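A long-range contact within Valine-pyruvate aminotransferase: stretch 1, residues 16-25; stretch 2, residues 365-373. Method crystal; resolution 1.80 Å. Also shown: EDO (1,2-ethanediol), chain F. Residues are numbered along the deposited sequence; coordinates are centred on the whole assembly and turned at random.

Stretch 1 16-25: GITRLMEDLN
Stretch 2 365-373: VLMVPGHYF

A helix often docks on a distant segment through residues spaced one turn apart, and residues 16-25 and 365-373 of valine-pyruvate aminotransferase illustrate this arrangement. No hydrogen bond crosses between the stretches; 361 Å² of buried surface, summed over both sides, rests largely on Leu20, Leu366, Leu24 and Tyr372.

From Ile17 to Asp23 the first stretch is helical, with phi/psi near -60/-45, and Leu24 follows at -64/-17; successive i to i+4 bonds include Leu20 N to Gly16 O (3.1 Å) and Leu24 N to Leu20 O (2.6 Å). The second is extended at 365-366 and 368-369, with phi/psi of -116/126 at Leu366, -136/168 at Met367, -100/124 at Val368 and -61/137 at Pro369, then turns through a short 3-10 segment at 371-372, with Phe373 N bonded to Gly370 O (3.0 Å). The two stretches run in roughly opposite directions: Leu20 CA lies 7.9 Å from Val368 CA, and Leu24 CA 7.1 Å from Leu366 CA.

Leu20, buried and pointing toward the partner, is the hub. Its t, p rotamer (chi1 -174°, chi2 61°) places CD2 3.8 Å from both Val368 CG1 and Tyr372 CD2, while CD1 meets Pro369 CD at 3.9 Å; a forked aliphatic side chain lets CD2 meet Val368 and Tyr372 while CD1 meets Pro369. One turn on, Leu24 (m, t) leaves its backbone sideways, but its end comes nearer: CD2 reaches Leu366 CB at 4.0 Å and CD1 reaches Val368 CG2 at 4.3 Å. Leu366, also m, t, points toward the helix and brings CD1 within 3.6 Å of Asp23 O. Val368 (chi1 -168°, t), buried and directed sideways, offers CG1 to Leu20 and CG2 to Leu24, so its two methyls serve successive helix turns.

Tyr372 (chi1 -57°, chi2 -52°) combines an apolar ring with a polar tip. Its OH lies 4.1 Å from Gly16 CA and hydrogen-bonds EDO O1 (2.7 Å), while EDO O2 donates to Gly16 O (3.1 Å), so the ethanediol, probably from the crystallisation liquor, bridges the two stretches.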

# COMPACT_ATOMS: atom_id res chain seq x y z
N GLY A 16 22.71 -11.16 1.85
CA GLY A 16 22.34 -12.30 0.95
C GLY A 16 21.15 -11.97 0.08
O GLY A 16 21.25 -11.96 -1.15
N ILE A 17 20.01 -11.69 0.73
CA ILE A 17 18.77 -11.35 0.03
C ILE A 17 18.84 -10.01 -0.68
O ILE A 17 18.21 -9.82 -1.73
CB ILE A 17 17.55 -11.36 0.99
N THR A 18 19.58 -9.06 -0.11
CA THR A 18 19.72 -7.75 -0.73
C THR A 18 20.41 -7.91 -2.08
O THR A 18 19.94 -7.37 -3.08
CB THR A 18 20.51 -6.73 0.17
N ARG A 19 21.51 -8.67 -2.11
CA ARG A 19 22.24 -8.88 -3.36
C ARG A 19 21.33 -9.59 -4.37
O ARG A 19 21.27 -9.21 -5.54
CB ARG A 19 23.53 -9.66 -3.12
N LEU A 20 20.62 -10.61 -3.91
CA LEU A 20 19.70 -11.35 -4.77
C LEU A 20 18.70 -10.40 -5.42
O LEU A 20 18.51 -10.40 -6.65
CB LEU A 20 18.98 -12.42 -3.96
CG LEU A 20 18.07 -13.39 -4.71
CD1 LEU A 20 18.87 -14.19 -5.74
CD2 LEU A 20 17.37 -14.29 -3.69
N MSE A 21 18.08 -9.56 -4.59
CA MSE A 21 17.12 -8.56 -5.08
C MSE A 21 17.78 -7.65 -6.12
O MSE A 21 17.20 -7.38 -7.17
CB MSE A 21 16.56 -7.75 -3.91
N GLU A 22 19.00 -7.19 -5.84
CA GLU A 22 19.74 -6.35 -6.79
C GLU A 22 19.99 -7.10 -8.09
O GLU A 22 19.82 -6.55 -9.17
CB GLU A 22 21.08 -5.92 -6.22
CG GLU A 22 21.00 -4.91 -5.08
CD GLU A 22 22.35 -4.67 -4.42
OE1 GLU A 22 23.39 -5.09 -4.97
OE2 GLU A 22 22.36 -4.06 -3.32
N ASP A 23 20.44 -8.35 -7.97
CA ASP A 23 20.70 -9.18 -9.15
C ASP A 23 19.42 -9.41 -9.93
O ASP A 23 19.40 -9.24 -11.15
CB ASP A 23 21.21 -10.56 -8.76
CG ASP A 23 22.59 -10.56 -8.13
OD1 ASP A 23 23.33 -9.55 -8.20
OD2 ASP A 23 22.94 -11.60 -7.55
N LEU A 24 18.36 -9.81 -9.21
CA LEU A 24 17.06 -10.13 -9.83
C LEU A 24 16.39 -8.94 -10.52
O LEU A 24 15.46 -9.12 -11.30
CB LEU A 24 16.09 -10.82 -8.84
CG LEU A 24 16.39 -12.28 -8.41
CD1 LEU A 24 15.38 -12.76 -7.37
CD2 LEU A 24 16.41 -13.24 -9.61
N ASN A 25 16.84 -7.73 -10.18
CA ASN A 25 16.45 -6.51 -10.86
C ASN A 25 17.58 -6.25 -11.85
O ASN A 25 17.56 -6.74 -12.98
N VAL A 365 21.87 -16.57 -16.46
CA VAL A 365 20.69 -17.30 -16.00
C VAL A 365 20.46 -17.01 -14.52
O VAL A 365 21.37 -17.16 -13.69
CB VAL A 365 20.85 -18.83 -16.21
CG1 VAL A 365 19.65 -19.59 -15.68
CG2 VAL A 365 21.08 -19.16 -17.69
N LEU A 366 19.26 -16.54 -14.19
CA LEU A 366 18.89 -16.26 -12.83
C LEU A 366 17.75 -17.16 -12.34
O LEU A 366 16.69 -17.23 -12.97
CB LEU A 366 18.47 -14.81 -12.71
CG LEU A 366 19.58 -13.77 -12.90
CD1 LEU A 366 18.92 -12.42 -12.85
CD2 LEU A 366 20.72 -13.89 -11.85
N MSE A 367 18.00 -17.84 -11.20
CA MSE A 367 17.03 -18.66 -10.47
C MSE A 367 17.23 -18.29 -9.00
O MSE A 367 18.20 -17.60 -8.67
CB MSE A 367 17.26 -20.15 -10.71
CG MSE A 367 17.10 -20.51 -12.14
SE MSE A 367 17.37 -22.46 -12.35
CE MSE A 367 16.78 -22.66 -14.20
N VAL A 368 16.31 -18.70 -8.12
CA VAL A 368 16.43 -18.33 -6.70
C VAL A 368 17.01 -19.45 -5.85
O VAL A 368 16.52 -20.57 -5.88
CB VAL A 368 15.07 -17.91 -6.07
CG1 VAL A 368 15.32 -17.27 -4.71
CG2 VAL A 368 14.32 -16.93 -7.01
N PRO A 369 18.10 -19.18 -5.13
CA PRO A 369 18.59 -20.22 -4.24
C PRO A 369 17.54 -20.59 -3.19
O PRO A 369 16.89 -19.73 -2.60
CB PRO A 369 19.82 -19.57 -3.57
CG PRO A 369 20.20 -18.51 -4.49
CD PRO A 369 18.96 -17.99 -5.12
N GLY A 370 17.39 -21.89 -2.95
CA GLY A 370 16.37 -22.40 -2.05
C GLY A 370 16.49 -22.06 -0.58
O GLY A 370 15.50 -21.98 0.13
N HIS A 371 17.71 -21.82 -0.12
CA HIS A 371 17.91 -21.63 1.32
C HIS A 371 17.13 -20.48 1.88
O HIS A 371 16.75 -20.51 3.05
CB HIS A 371 19.40 -21.44 1.61
CG HIS A 371 19.71 -21.24 3.06
ND1 HIS A 371 19.49 -22.21 4.02
CD2 HIS A 371 20.27 -20.19 3.71
CE1 HIS A 371 19.87 -21.74 5.20
NE2 HIS A 371 20.37 -20.53 5.03
N TYR A 372 16.84 -19.51 1.04
CA TYR A 372 16.16 -18.33 1.47
C TYR A 372 14.69 -18.54 1.84
O TYR A 372 14.10 -17.68 2.49
CB TYR A 372 16.34 -17.23 0.41
CG TYR A 372 17.82 -16.93 0.14
CD1 TYR A 372 18.70 -16.64 1.19
CD2 TYR A 372 18.32 -16.92 -1.15
CE1 TYR A 372 20.06 -16.38 0.95
CE2 TYR A 372 19.67 -16.65 -1.40
CZ TYR A 372 20.54 -16.38 -0.35
OH TYR A 372 21.88 -16.10 -0.60
N PHE A 373 14.11 -19.70 1.49
CA PHE A 373 12.71 -20.01 1.81
C PHE A 373 12.50 -20.82 3.09
O PHE A 373 11.41 -21.36 3.30
CB PHE A 373 12.07 -20.75 0.63
CG PHE A 373 12.09 -19.97 -0.66
CD1 PHE A 373 13.15 -20.07 -1.54
CD2 PHE A 373 11.03 -19.13 -0.99
CE1 PHE A 373 13.17 -19.35 -2.74
CE2 PHE A 373 11.05 -18.41 -2.18
CZ PHE A 373 12.13 -18.52 -3.05
C1 EDO F . 21.97 -15.19 -3.79
O1 EDO F . 22.84 -16.12 -3.12
C2 EDO F . 22.76 -13.96 -4.24
O2 EDO F . 23.28 -13.23 -3.12